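PDB 2DYO: autophagy protein 5 from Saccharomyces cerevisiae, which takes part in autophagic vesicle formation and cytoplasm-to-vacuole transport, and is required for selective degradation of mitochondria and of the nucleus. Local coordinates for residues Pro221-Thr226 with Lys233-Asp238; Val20-Ser25 with Pro53-Lys58; Thr132-Pro135 with Thr141-Glu144; Phe148-Gln153 with Phe279-Leu284; Leu93-Ala98 with Met252-Gly257. All blocks are in the same frame, centred on the assembly; numbering follows the deposited sequence.

Contact 1: Pro221-Thr226 with Lys233-Asp238; sequences PTISMT and KDIEGD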
# COMPACT_ATOMS: atom_id res chain seq x y z
N PRO A 221 9.50 -12.94 -7.88
CA PRO A 221 10.58 -13.92 -8.02
C PRO A 221 10.83 -14.73 -6.75
O PRO A 221 10.65 -14.24 -5.64
CB PRO A 221 11.78 -13.05 -8.39
CG PRO A 221 11.52 -11.80 -7.58
CD PRO A 221 10.04 -11.57 -7.81
N THR A 222 11.23 -15.98 -6.93
CA THR A 222 11.53 -16.85 -5.81
C THR A 222 12.97 -16.56 -5.40
O THR A 222 13.89 -16.69 -6.21
CB THR A 222 11.44 -18.35 -6.19
OG1 THR A 222 10.13 -18.63 -6.70
CG2 THR A 222 11.71 -19.23 -4.98
N ILE A 223 13.17 -16.18 -4.15
CA ILE A 223 14.50 -15.86 -3.65
C ILE A 223 14.81 -16.62 -2.36
O ILE A 223 14.28 -16.30 -1.30
CB ILE A 223 14.63 -14.35 -3.42
CG1 ILE A 223 14.47 -13.62 -4.76
CG2 ILE A 223 15.97 -14.01 -2.76
CD1 ILE A 223 14.44 -12.12 -4.65
N SER A 224 15.67 -17.63 -2.48
CA SER A 224 16.06 -18.45 -1.34
C SER A 224 16.98 -17.69 -0.38
O SER A 224 17.89 -16.99 -0.82
CB SER A 224 16.76 -19.73 -1.83
OG SER A 224 17.07 -20.60 -0.75
N MET A 225 16.75 -17.83 0.92
CA MET A 225 17.55 -17.14 1.92
C MET A 225 18.31 -18.09 2.84
O MET A 225 19.12 -17.65 3.65
CB MET A 225 16.65 -16.24 2.78
CG MET A 225 16.02 -15.10 2.02
SD MET A 225 17.26 -13.98 1.36
CE MET A 225 17.86 -13.21 2.87
N THR A 226 18.04 -19.38 2.71
CA THR A 226 18.69 -20.36 3.56
C THR A 226 20.20 -20.36 3.37
O THR A 226 20.70 -20.61 2.28
CB THR A 226 18.14 -21.78 3.27
OG1 THR A 226 16.74 -21.82 3.59
CG2 THR A 226 18.87 -22.81 4.12
N LYS A 233 22.04 -6.00 -5.02
CA LYS A 233 22.88 -6.24 -6.19
C LYS A 233 22.98 -7.74 -6.47
O LYS A 233 22.98 -8.16 -7.62
CB LYS A 233 24.29 -5.68 -5.96
CG LYS A 233 25.24 -5.87 -7.14
CD LYS A 233 24.91 -4.90 -8.26
CE LYS A 233 25.95 -4.96 -9.38
NZ LYS A 233 25.79 -3.82 -10.33
N ASP A 234 23.06 -8.53 -5.40
CA ASP A 234 23.15 -9.98 -5.52
C ASP A 234 21.95 -10.58 -6.26
O ASP A 234 22.06 -11.65 -6.87
CB ASP A 234 23.26 -10.62 -4.14
CG ASP A 234 24.65 -10.55 -3.56
OD1 ASP A 234 24.80 -10.80 -2.35
OD2 ASP A 234 25.60 -10.27 -4.33
N ILE A 235 20.80 -9.92 -6.18
CA ILE A 235 19.63 -10.46 -6.87
C ILE A 235 19.29 -9.62 -8.09
O ILE A 235 18.13 -9.55 -8.51
CB ILE A 235 18.40 -10.53 -5.94
CG1 ILE A 235 17.96 -9.13 -5.51
CG2 ILE A 235 18.72 -11.39 -4.72
CD1 ILE A 235 16.56 -9.10 -4.89
N GLU A 236 20.32 -8.98 -8.65
CA GLU A 236 20.17 -8.14 -9.83
C GLU A 236 19.56 -8.94 -10.98
O GLU A 236 18.99 -8.36 -11.91
CB GLU A 236 21.54 -7.59 -10.27
CG GLU A 236 22.53 -8.68 -10.67
CD GLU A 236 23.91 -8.15 -11.04
OE1 GLU A 236 24.83 -8.98 -11.23
OE2 GLU A 236 24.08 -6.92 -11.14
N GLY A 237 19.69 -10.26 -10.90
CA GLY A 237 19.15 -11.12 -11.94
C GLY A 237 17.64 -11.20 -11.93
O GLY A 237 17.02 -11.55 -12.93
N ASP A 238 17.03 -10.87 -10.79
CA ASP A 238 15.58 -10.89 -10.65
C ASP A 238 15.03 -9.49 -10.88
O ASP A 238 13.86 -9.32 -11.24
CB ASP A 238 15.18 -11.35 -9.25
CG ASP A 238 15.55 -12.79 -8.98
OD1 ASP A 238 16.26 -13.04 -7.99
OD2 ASP A 238 15.12 -13.67 -9.76
O HOH W 1 14.30 -16.26 -9.04
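Asp-238 OD2 and the backbone O of Thr-222 are joined by water 1, which donates a hydrogen bond to each: it lies 2.8 Å from Asp-238 OD2 and 2.9 Å from Thr-222 O. No direct hydrogen bond links 221-226 to 233-238, so this bridge carries the polar part. The rest is van der Waals packing. Pro-221 CB sits 3.7 Å from Asp-238 OD2, while the other carboxylate oxygen, OD1, lies 3.7 Å from Ile-223 CG1. Asp-238 CG stands anti to its carbonyl carbon (chi1 -66°), which carries the carboxylate out from the first turn of helix 236-239 to the loop. Beyond it Ile-223 and Ile-235 meet at about a right angle, methyl to methyl, with their CD1 atoms 3.7 Å apart. Both isoleucines also rest on Leu-205 of strand 205-208 and Leu-266 of helix 266-273, inside the second ubiquitin-like domain. Ile-235 is the N-cap residue, and its O receives the N-H of Asp-238, fixing the backbone from which the carboxylate projects. With alanine instead of Asp-238, the bridging water would probably lose its helix-side acceptor, and Pro-221 CB and Ile-223 CG1 the carboxylate packed on them. The chemistry thus divides: an apolar inner half, and a carboxylate that touches the loop only by van der Waals contact and makes its polar link through water.

Contact 2: Val20-Ser25 with Pro53-Lys58; sequences VSIDPS and PLIWNK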
# COMPACT_ATOMS: atom_id res chain seq x y z
N VAL A 20 -10.26 12.41 -3.15
CA VAL A 20 -11.18 11.48 -3.78
C VAL A 20 -12.32 12.21 -4.47
O VAL A 20 -12.96 13.09 -3.88
CB VAL A 20 -11.78 10.49 -2.74
CG1 VAL A 20 -12.77 9.55 -3.43
CG2 VAL A 20 -10.67 9.69 -2.08
N SER A 21 -12.58 11.85 -5.72
CA SER A 21 -13.67 12.46 -6.47
C SER A 21 -14.64 11.37 -6.87
O SER A 21 -14.24 10.30 -7.32
CB SER A 21 -13.13 13.16 -7.72
OG SER A 21 -12.52 12.23 -8.58
N ILE A 22 -15.93 11.64 -6.70
CA ILE A 22 -16.98 10.69 -7.03
C ILE A 22 -17.56 11.05 -8.39
O ILE A 22 -18.17 12.11 -8.53
CB ILE A 22 -18.12 10.73 -5.99
CG1 ILE A 22 -17.54 10.62 -4.58
CG2 ILE A 22 -19.13 9.62 -6.27
CD1 ILE A 22 -16.71 9.37 -4.34
N ASP A 23 -17.38 10.19 -9.39
CA ASP A 23 -17.92 10.47 -10.72
C ASP A 23 -19.41 10.76 -10.65
O ASP A 23 -20.14 10.14 -9.89
CB ASP A 23 -17.67 9.30 -11.67
CG ASP A 23 -16.28 9.32 -12.28
OD1 ASP A 23 -16.05 8.56 -13.24
OD2 ASP A 23 -15.42 10.08 -11.79
N PRO A 24 -19.88 11.73 -11.46
CA PRO A 24 -21.29 12.10 -11.49
C PRO A 24 -22.23 10.92 -11.78
O PRO A 24 -23.41 10.97 -11.46
CB PRO A 24 -21.35 13.19 -12.56
CG PRO A 24 -20.21 12.84 -13.47
CD PRO A 24 -19.12 12.47 -12.49
N SER A 25 -21.68 9.87 -12.39
CA SER A 25 -22.47 8.69 -12.71
C SER A 25 -23.15 8.11 -11.47
O SER A 25 -24.19 7.45 -11.57
CB SER A 25 -21.58 7.62 -13.35
OG SER A 25 -20.51 7.26 -12.49
N PRO A 53 -16.95 2.98 3.38
CA PRO A 53 -18.01 3.37 4.32
C PRO A 53 -18.11 4.90 4.41
O PRO A 53 -19.20 5.46 4.40
CB PRO A 53 -17.55 2.75 5.63
CG PRO A 53 -16.86 1.50 5.18
CD PRO A 53 -16.04 2.00 4.00
N LEU A 54 -16.95 5.55 4.49
CA LEU A 54 -16.88 7.00 4.57
C LEU A 54 -17.46 7.63 3.31
O LEU A 54 -18.18 8.64 3.37
CB LEU A 54 -15.41 7.43 4.73
CG LEU A 54 -15.13 8.93 4.85
CD1 LEU A 54 -15.62 9.44 6.19
CD2 LEU A 54 -13.63 9.17 4.70
N ILE A 55 -17.16 7.04 2.16
CA ILE A 55 -17.66 7.53 0.89
C ILE A 55 -19.18 7.37 0.78
O ILE A 55 -19.91 8.33 0.52
CB ILE A 55 -17.00 6.79 -0.29
CG1 ILE A 55 -15.50 7.13 -0.33
CG2 ILE A 55 -17.67 7.18 -1.61
CD1 ILE A 55 -14.75 6.44 -1.46
N TRP A 56 -19.65 6.14 0.98
CA TRP A 56 -21.08 5.87 0.90
C TRP A 56 -21.88 6.77 1.84
O TRP A 56 -22.88 7.36 1.43
CB TRP A 56 -21.34 4.40 1.22
CG TRP A 56 -20.89 3.46 0.12
CD1 TRP A 56 -20.14 2.33 0.27
CD2 TRP A 56 -21.19 3.57 -1.27
NE1 TRP A 56 -19.94 1.73 -0.95
CE2 TRP A 56 -20.58 2.47 -1.92
CE3 TRP A 56 -21.91 4.48 -2.05
CZ2 TRP A 56 -20.67 2.26 -3.29
CZ3 TRP A 56 -22.01 4.28 -3.42
CH2 TRP A 56 -21.39 3.17 -4.03
N ASN A 57 -21.45 6.87 3.09
CA ASN A 57 -22.16 7.70 4.06
C ASN A 57 -22.32 9.15 3.63
O ASN A 57 -23.27 9.82 4.04
CB ASN A 57 -21.45 7.67 5.42
CG ASN A 57 -22.12 8.59 6.44
OD1 ASN A 57 -23.26 8.36 6.84
ND2 ASN A 57 -21.41 9.63 6.85
N LYS A 58 -21.41 9.64 2.79
CA LYS A 58 -21.49 11.03 2.35
C LYS A 58 -22.36 11.25 1.12
O LYS A 58 -22.96 12.32 0.98
CB LYS A 58 -20.09 11.58 2.08
CG LYS A 58 -20.10 13.05 1.66
CD LYS A 58 -18.70 13.62 1.47
CE LYS A 58 -18.77 15.11 1.22
NZ LYS A 58 -17.44 15.75 1.13
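No flat group lies between Ile-55 and its partners Ile-22 and Val-20, so there are no ring faces or edges to assign across this contact; the one aromatic ring of the two segments, the indole of Trp-56, turns instead to Phe-26 and Leu-63. What remains is purely aliphatic, without a hydrogen bond between 20-25 and 53-58. Ile-55 serves both strand residues with separate branches. Its CG2 methyl, anti to the backbone N, meets the CD1 methyl of Ile-22 at 3.6 Å, the closer of the two touches. Its other branch, extended with chi2 at 180°, ends in CD1; this atom lies 4.2 Å from Val-20 CG1, the two side chains crossing at about a right angle. Ile-22 is instead folded at chi2 (-57°), which sets its CD1 against the CG2 branch of Ile-55. Val-20 and Ile-22 alternate with Ser-21 along the strand and therefore point to the same side of the sheet, giving the helix residue two neighbouring side chains to span. The nearest alpha carbons, those of Ile-22 and Ile-55, are 8.6 Å apart, consistent with side chains that meet through their methyl ends. All three residues are buried. This is the helix-on-sheet core of the first ubiquitin-like domain, whose strand order is 2-1-5-3-4. Strand 15-22 has 37-43 on one side and 118-126 on the other; helix 52-59 packs on 15-22 and 37-43, with Leu-54 on Leu-38 and Ile-40, and Lys-58 NZ bonded to the carbonyls of Val-37 and Glu-34.

Contact 3: Thr132-Pro135 with Thr141-Glu144; sequences TIIP and TQAE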
# COMPACT_ATOMS: atom_id res chain seq x y z
N THR A 132 -7.88 -7.42 -15.06
CA THR A 132 -7.16 -7.68 -13.81
C THR A 132 -7.67 -6.89 -12.60
O THR A 132 -7.22 -7.10 -11.48
CB THR A 132 -5.64 -7.43 -13.94
OG1 THR A 132 -5.36 -6.03 -13.88
CG2 THR A 132 -5.11 -8.01 -15.25
N ILE A 133 -8.62 -5.99 -12.83
CA ILE A 133 -9.17 -5.19 -11.74
C ILE A 133 -10.22 -5.94 -10.92
O ILE A 133 -11.21 -6.44 -11.46
CB ILE A 133 -9.80 -3.88 -12.27
CG1 ILE A 133 -8.71 -2.95 -12.81
CG2 ILE A 133 -10.60 -3.21 -11.15
CD1 ILE A 133 -7.69 -2.52 -11.77
N ILE A 134 -9.98 -6.03 -9.62
CA ILE A 134 -10.92 -6.67 -8.71
C ILE A 134 -11.88 -5.56 -8.30
O ILE A 134 -11.46 -4.57 -7.70
CB ILE A 134 -10.22 -7.17 -7.43
CG1 ILE A 134 -9.12 -8.16 -7.78
CG2 ILE A 134 -11.25 -7.81 -6.50
CD1 ILE A 134 -8.33 -8.63 -6.57
N PRO A 135 -13.17 -5.70 -8.63
CA PRO A 135 -14.17 -4.69 -8.29
C PRO A 135 -14.35 -4.46 -6.79
O PRO A 135 -14.06 -5.34 -5.97
CB PRO A 135 -15.44 -5.21 -8.96
CG PRO A 135 -15.27 -6.70 -8.86
CD PRO A 135 -13.81 -6.90 -9.22
N THR A 141 -16.17 -7.75 4.21
CA THR A 141 -15.00 -8.50 4.67
C THR A 141 -14.04 -8.71 3.50
O THR A 141 -13.05 -9.42 3.62
CB THR A 141 -15.38 -9.88 5.22
OG1 THR A 141 -16.05 -10.63 4.20
CG2 THR A 141 -16.27 -9.76 6.44
N GLN A 142 -14.34 -8.08 2.36
CA GLN A 142 -13.51 -8.21 1.16
C GLN A 142 -12.02 -7.93 1.40
O GLN A 142 -11.16 -8.74 1.00
CB GLN A 142 -14.01 -7.28 0.05
CG GLN A 142 -13.09 -7.25 -1.16
CD GLN A 142 -13.56 -6.29 -2.24
OE1 GLN A 142 -13.95 -5.15 -1.97
NE2 GLN A 142 -13.51 -6.74 -3.49
N ALA A 143 -11.71 -6.80 2.01
CA ALA A 143 -10.32 -6.43 2.27
C ALA A 143 -9.66 -7.38 3.27
O ALA A 143 -8.57 -7.90 3.02
CB ALA A 143 -10.24 -5.00 2.78
N GLU A 144 -10.33 -7.61 4.39
CA GLU A 144 -9.79 -8.51 5.41
C GLU A 144 -9.49 -9.89 4.84
O GLU A 144 -8.42 -10.46 5.11
CB GLU A 144 -10.76 -8.63 6.59
CG GLU A 144 -10.37 -9.71 7.59
CD GLU A 144 -11.24 -9.69 8.83
OE1 GLU A 144 -12.44 -9.33 8.72
OE2 GLU A 144 -10.73 -10.06 9.92
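A single side-chain-to-backbone hydrogen bond, near the surface where the chain leaves the first ubiquitin-like domain for helix 142-159, ties Gln-142 to Pro-135. Gln-142 NE2 donates to Pro-135 O over 2.9 Å, with an N-H...O angle of 165°. The acceptor is met nearly along the C=O axis (163°) and lies in the plane of the glutamine amide, so donor and acceptor are both well aligned. Reach comes from an extended side chain: CG is anti to the backbone N (chi1 173°) and the chain runs straight on through chi2. The other end of the amide is used as well, since OE1 accepts from the N-H of Ala-137; two bonds at opposite ends should fix the rotation of the group. The apolar share is small, with Ile-134 CG2 passing 3.9 Å from Gln-142 NE2, and Trp-86 touches both residues. Thr-141 holds the N-cap position, but its side chain makes no capping bond; the hydrogen bond to 132-135 comes instead from Gln-142, the first helical residue. Bonding to the O of one residue and the N of the second one after it, the amide recalls the bridge that one residue makes to a parallel beta strand.

Contact 4: Phe148-Gln153 with Phe279-Leu284; sequences FHQWKQ and FLYITL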
# COMPACT_ATOMS: atom_id res chain seq x y z
N PHE A 148 -5.71 -11.18 4.76
CA PHE A 148 -5.30 -12.33 5.56
C PHE A 148 -4.71 -13.41 4.65
O PHE A 148 -3.79 -14.13 5.04
CB PHE A 148 -6.48 -12.88 6.37
CG PHE A 148 -6.10 -13.98 7.31
CD1 PHE A 148 -6.10 -15.31 6.90
CD2 PHE A 148 -5.67 -13.69 8.60
CE1 PHE A 148 -5.69 -16.33 7.75
CE2 PHE A 148 -5.25 -14.70 9.46
CZ PHE A 148 -5.26 -16.02 9.04
N HIS A 149 -5.23 -13.51 3.43
CA HIS A 149 -4.73 -14.48 2.47
C HIS A 149 -3.31 -14.08 2.04
O HIS A 149 -2.49 -14.94 1.68
CB HIS A 149 -5.65 -14.56 1.25
CG HIS A 149 -5.33 -15.68 0.32
ND1 HIS A 149 -5.51 -17.01 0.66
CD2 HIS A 149 -4.79 -15.69 -0.92
CE1 HIS A 149 -5.10 -17.78 -0.33
NE2 HIS A 149 -4.66 -17.00 -1.30
N GLN A 150 -3.03 -12.78 2.08
CA GLN A 150 -1.70 -12.28 1.74
C GLN A 150 -0.74 -12.78 2.82
O GLN A 150 0.33 -13.30 2.52
CB GLN A 150 -1.68 -10.74 1.74
CG GLN A 150 -2.27 -10.05 0.52
CD GLN A 150 -1.53 -10.38 -0.76
OE1 GLN A 150 -1.73 -11.44 -1.36
NE2 GLN A 150 -0.66 -9.47 -1.19
N TRP A 151 -1.14 -12.63 4.08
CA TRP A 151 -0.29 -13.07 5.18
C TRP A 151 -0.10 -14.57 5.25
O TRP A 151 0.92 -15.05 5.72
CB TRP A 151 -0.80 -12.53 6.51
CG TRP A 151 -0.28 -11.17 6.82
CD1 TRP A 151 -0.91 -9.97 6.64
CD2 TRP A 151 1.03 -10.85 7.32
NE1 TRP A 151 -0.08 -8.93 6.99
CE2 TRP A 151 1.12 -9.45 7.41
CE3 TRP A 151 2.14 -11.63 7.70
CZ2 TRP A 151 2.27 -8.79 7.86
CZ3 TRP A 151 3.29 -10.97 8.15
CH2 TRP A 151 3.34 -9.57 8.23
N LYS A 152 -1.10 -15.32 4.78
CA LYS A 152 -0.98 -16.77 4.78
C LYS A 152 0.13 -17.18 3.81
O LYS A 152 0.93 -18.07 4.09
CB LYS A 152 -2.32 -17.41 4.39
CG LYS A 152 -2.37 -18.91 4.60
CD LYS A 152 -3.74 -19.48 4.19
CE LYS A 152 -3.75 -21.00 4.31
NZ LYS A 152 -5.06 -21.57 3.86
N GLN A 153 0.17 -16.53 2.65
CA GLN A 153 1.21 -16.82 1.66
C GLN A 153 2.57 -16.42 2.24
O GLN A 153 3.56 -17.14 2.12
CB GLN A 153 0.98 -16.03 0.37
CG GLN A 153 -0.30 -16.34 -0.37
CD GLN A 153 -0.54 -15.36 -1.51
OE1 GLN A 153 0.22 -15.30 -2.48
NE2 GLN A 153 -1.61 -14.57 -1.39
N PHE A 279 4.30 -8.40 2.46
CA PHE A 279 5.19 -8.41 1.30
C PHE A 279 6.07 -7.17 1.23
O PHE A 279 5.65 -6.07 1.60
CB PHE A 279 4.39 -8.49 -0.01
CG PHE A 279 3.98 -9.89 -0.39
CD1 PHE A 279 2.77 -10.42 0.04
CD2 PHE A 279 4.81 -10.67 -1.19
CE1 PHE A 279 2.39 -11.72 -0.32
CE2 PHE A 279 4.44 -11.96 -1.55
CZ PHE A 279 3.23 -12.49 -1.11
N LEU A 280 7.30 -7.37 0.77
CA LEU A 280 8.22 -6.26 0.56
C LEU A 280 7.99 -5.86 -0.89
O LEU A 280 8.04 -6.71 -1.78
CB LEU A 280 9.68 -6.70 0.72
CG LEU A 280 10.69 -5.65 0.23
CD1 LEU A 280 10.62 -4.39 1.12
CD2 LEU A 280 12.08 -6.23 0.24
N TYR A 281 7.73 -4.58 -1.13
CA TYR A 281 7.51 -4.11 -2.49
C TYR A 281 8.60 -3.16 -2.94
O TYR A 281 8.96 -2.23 -2.21
CB TYR A 281 6.18 -3.35 -2.62
CG TYR A 281 4.93 -4.18 -2.46
CD1 TYR A 281 4.41 -4.46 -1.20
CD2 TYR A 281 4.23 -4.63 -3.58
CE1 TYR A 281 3.22 -5.18 -1.05
CE2 TYR A 281 3.04 -5.35 -3.44
CZ TYR A 281 2.55 -5.61 -2.18
OH TYR A 281 1.36 -6.28 -2.04
N ILE A 282 9.15 -3.38 -4.12
CA ILE A 282 10.12 -2.43 -4.62
C ILE A 282 9.59 -1.92 -5.95
O ILE A 282 8.94 -2.66 -6.71
CB ILE A 282 11.55 -3.02 -4.78
CG1 ILE A 282 11.55 -4.22 -5.72
CG2 ILE A 282 12.10 -3.41 -3.41
CD1 ILE A 282 12.92 -4.88 -5.80
N THR A 283 9.82 -0.64 -6.20
CA THR A 283 9.36 -0.01 -7.42
C THR A 283 10.59 0.44 -8.20
O THR A 283 11.44 1.16 -7.68
CB THR A 283 8.47 1.20 -7.10
OG1 THR A 283 7.32 0.75 -6.37
CG2 THR A 283 8.02 1.91 -8.37
N LEU A 284 10.70 -0.01 -9.44
CA LEU A 284 11.83 0.34 -10.28
C LEU A 284 11.51 1.56 -11.11
O LEU A 284 10.51 1.59 -11.82
CB LEU A 284 12.18 -0.83 -11.20
CG LEU A 284 12.40 -2.17 -10.50
CD1 LEU A 284 12.69 -3.24 -11.55
CD2 LEU A 284 13.55 -2.06 -9.50
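Gln-150 reaches Phe-279 and Tyr-281 with a folded side chain. Its CG is anti to the carbonyl carbon, and a bend at chi2 (-63°) turns the amide toward the strand segment, bringing NE2 within 3.8 Å of Phe-279 CD1. Amide and phenyl planes are only 23° apart, yet the approach is oblique. The backbone joins in: Gln-150 O is 3.8 Å from Phe-279 CE1. Tyr-281 presents its OH to the same amide, 3.9 Å from Gln-150 NE2; the hydroxyl is hydrogen-bonded to Asp-277 OD1, to which Gln-150 NE2 also makes a weak bond. The other oxygen of that carboxylate, OD2, is bonded to the N-H of Phe-279, which would tend to fix both aromatic residues. Here the long helix 142-159 of the alpha-helical region packs on the start of strand 280-286, the central strand of the second ubiquitin-like sheet. Lys-152, to which ATG12 is attached in the cell, though not in this crystal, lies on the same helix and its side chain stays clear of the strand. Gln-153 is extended where Gln-150 is bent (chi2 171°), and its OE1 lies 4.3 Å from Phe-279 CZ. Its NE2 is held by His-149 O at 3.2 Å, coming from above the carbonyl plane, while the helical N-H of Gln-153 reaches that oxygen from the opposite face. Trp-151 NE1, on the residue after Gln-150, is bonded to Phe-276 O.

Contact 5: Leu93-Ala98 with Met252-Gly257; sequences LFDCLA and MVICQG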
# COMPACT_ATOMS: atom_id res chain seq x y z
N LEU A 93 0.93 1.93 -4.21
CA LEU A 93 0.26 2.51 -5.37
C LEU A 93 0.89 3.87 -5.62
O LEU A 93 1.17 4.25 -6.77
CB LEU A 93 -1.24 2.66 -5.10
CG LEU A 93 -2.10 1.39 -5.05
CD1 LEU A 93 -3.53 1.75 -4.65
CD2 LEU A 93 -2.08 0.70 -6.40
N PHE A 94 1.12 4.61 -4.54
CA PHE A 94 1.70 5.95 -4.64
C PHE A 94 3.09 5.91 -5.27
O PHE A 94 3.39 6.68 -6.17
CB PHE A 94 1.81 6.60 -3.25
CG PHE A 94 2.34 8.01 -3.28
CD1 PHE A 94 1.51 9.07 -3.62
CD2 PHE A 94 3.67 8.26 -2.98
CE1 PHE A 94 2.00 10.38 -3.66
CE2 PHE A 94 4.17 9.57 -3.02
CZ PHE A 94 3.34 10.62 -3.36
N ASP A 95 3.94 5.01 -4.77
CA ASP A 95 5.30 4.88 -5.29
C ASP A 95 5.28 4.58 -6.78
O ASP A 95 6.10 5.09 -7.54
CB ASP A 95 6.07 3.78 -4.56
CG ASP A 95 6.39 4.14 -3.12
OD1 ASP A 95 6.07 5.27 -2.71
OD2 ASP A 95 6.97 3.29 -2.41
N CYS A 96 4.34 3.73 -7.19
CA CYS A 96 4.22 3.36 -8.58
C CYS A 96 3.83 4.56 -9.44
O CYS A 96 4.25 4.67 -10.59
CB CYS A 96 3.20 2.24 -8.74
SG CYS A 96 2.82 1.88 -10.45
N LEU A 97 3.01 5.45 -8.89
CA LEU A 97 2.56 6.63 -9.62
C LEU A 97 3.54 7.80 -9.53
O LEU A 97 3.67 8.58 -10.48
CB LEU A 97 1.19 7.08 -9.11
CG LEU A 97 0.03 6.09 -9.25
CD1 LEU A 97 -1.20 6.63 -8.52
CD2 LEU A 97 -0.27 5.87 -10.72
N ALA A 98 4.23 7.93 -8.40
CA ALA A 98 5.17 9.02 -8.18
C ALA A 98 6.42 8.95 -9.04
O ALA A 98 6.94 9.98 -9.49
CB ALA A 98 5.57 9.07 -6.70
N MET A 252 16.59 2.80 -10.58
CA MET A 252 16.64 3.22 -9.18
C MET A 252 15.61 2.37 -8.46
O MET A 252 14.52 2.15 -8.97
CB MET A 252 16.29 4.70 -9.01
CG MET A 252 16.13 5.13 -7.56
SD MET A 252 15.96 6.92 -7.33
CE MET A 252 14.35 7.22 -7.95
N VAL A 253 15.97 1.88 -7.28
CA VAL A 253 15.07 1.05 -6.49
C VAL A 253 14.40 1.93 -5.44
O VAL A 253 15.07 2.59 -4.66
CB VAL A 253 15.85 -0.06 -5.78
CG1 VAL A 253 14.90 -0.90 -4.92
CG2 VAL A 253 16.54 -0.93 -6.82
N ILE A 254 13.07 1.93 -5.45
CA ILE A 254 12.27 2.70 -4.50
C ILE A 254 11.47 1.73 -3.64
O ILE A 254 10.72 0.89 -4.15
CB ILE A 254 11.27 3.63 -5.23
CG1 ILE A 254 12.03 4.65 -6.09
CG2 ILE A 254 10.38 4.33 -4.21
CD1 ILE A 254 13.00 5.52 -5.32
N CYS A 255 11.63 1.85 -2.33
CA CYS A 255 10.91 1.01 -1.38
C CYS A 255 10.35 1.95 -0.32
O CYS A 255 11.07 2.78 0.21
CB CYS A 255 11.86 0.00 -0.72
SG CYS A 255 11.06 -1.11 0.43
N GLN A 256 9.06 1.82 -0.02
CA GLN A 256 8.45 2.68 0.99
C GLN A 256 8.73 4.16 0.69
O GLN A 256 9.06 4.93 1.60
CB GLN A 256 8.97 2.33 2.38
CG GLN A 256 8.47 0.99 2.92
CD GLN A 256 7.03 1.04 3.41
OE1 GLN A 256 6.38 2.08 3.39
NE2 GLN A 256 6.53 -0.10 3.88
N GLY A 257 8.61 4.52 -0.58
CA GLY A 257 8.82 5.90 -0.97
C GLY A 257 10.22 6.48 -0.89
O GLY A 257 10.38 7.69 -1.11
O HOH W 2 8.05 0.93 -3.67
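Asp-95 grips the backbone of Gly-257 through OD2, which accepts the glycine N-H at 2.7 Å. The bond is short but bent, with an N-H...O angle of 142°; the donor comes to the syn side, 29° out of the carboxylate plane. With CG anti to the carbonyl carbon (chi1 -70°), the carboxylate is turned to the hairpin. This is the tight part. Asp-95 OD1 also presses close, 3.3 Å from Gly-257 CA, and a side chain here would put its CB about as near to that oxygen; with a positive phi besides, glycine suits the position. Gln-256 and Gly-257 both have positive phi and form the two-residue turn, close to type I', of the beta hairpin 251-255/258-260. The hairpin belongs to the second ubiquitin-like domain and helix 90-98 to the first, so the bond spans the two. Packing is looser toward the strand: Ile-254 CG2 stands 4.0 Å from Asp-95 OD2, and the remaining link is water 2, which donates to Asp-95 OD2 at 2.9 Å and to Ile-254 O at 2.7 Å. OD2 thus has two donors, while OD1 forms a salt bridge with Arg-44, which is likely to keep the buried carboxylate ionised. Were Asp-95 an alanine, Arg-44 and the N-H of Gly-257 would probably lose this carboxylate, and the water, still held by Ile-254 O, its acceptor on the helix. Phe-94 packs on an acidic side chain of another protein chain, and a basic side chain of that chain bonds Gln-256 O; Gln-256 NE2 bonds Glu-45 of its own chain.

Following the chain from the N terminus, contact 2 closes first, a local loop inside the first ubiquitin-like domain. Residues 93-98 then open contact 5, and contact 3 is nested within its loop, at the passage from that domain to helix 142-159. The same helix opens contact 4, whose segment adjoins that of contact 3. Contact 1, internal to the second ubiquitin-like domain, is nested inside the loops of both 4 and 5. Contact 5 closes at 252-257 and contact 4 at 279-284, so these two cross; they meet in one sheet, joining its neighbouring strands to the first domain and the helical region. Contacts 1 and 2 lie farthest apart, their centres 42 Å from each other.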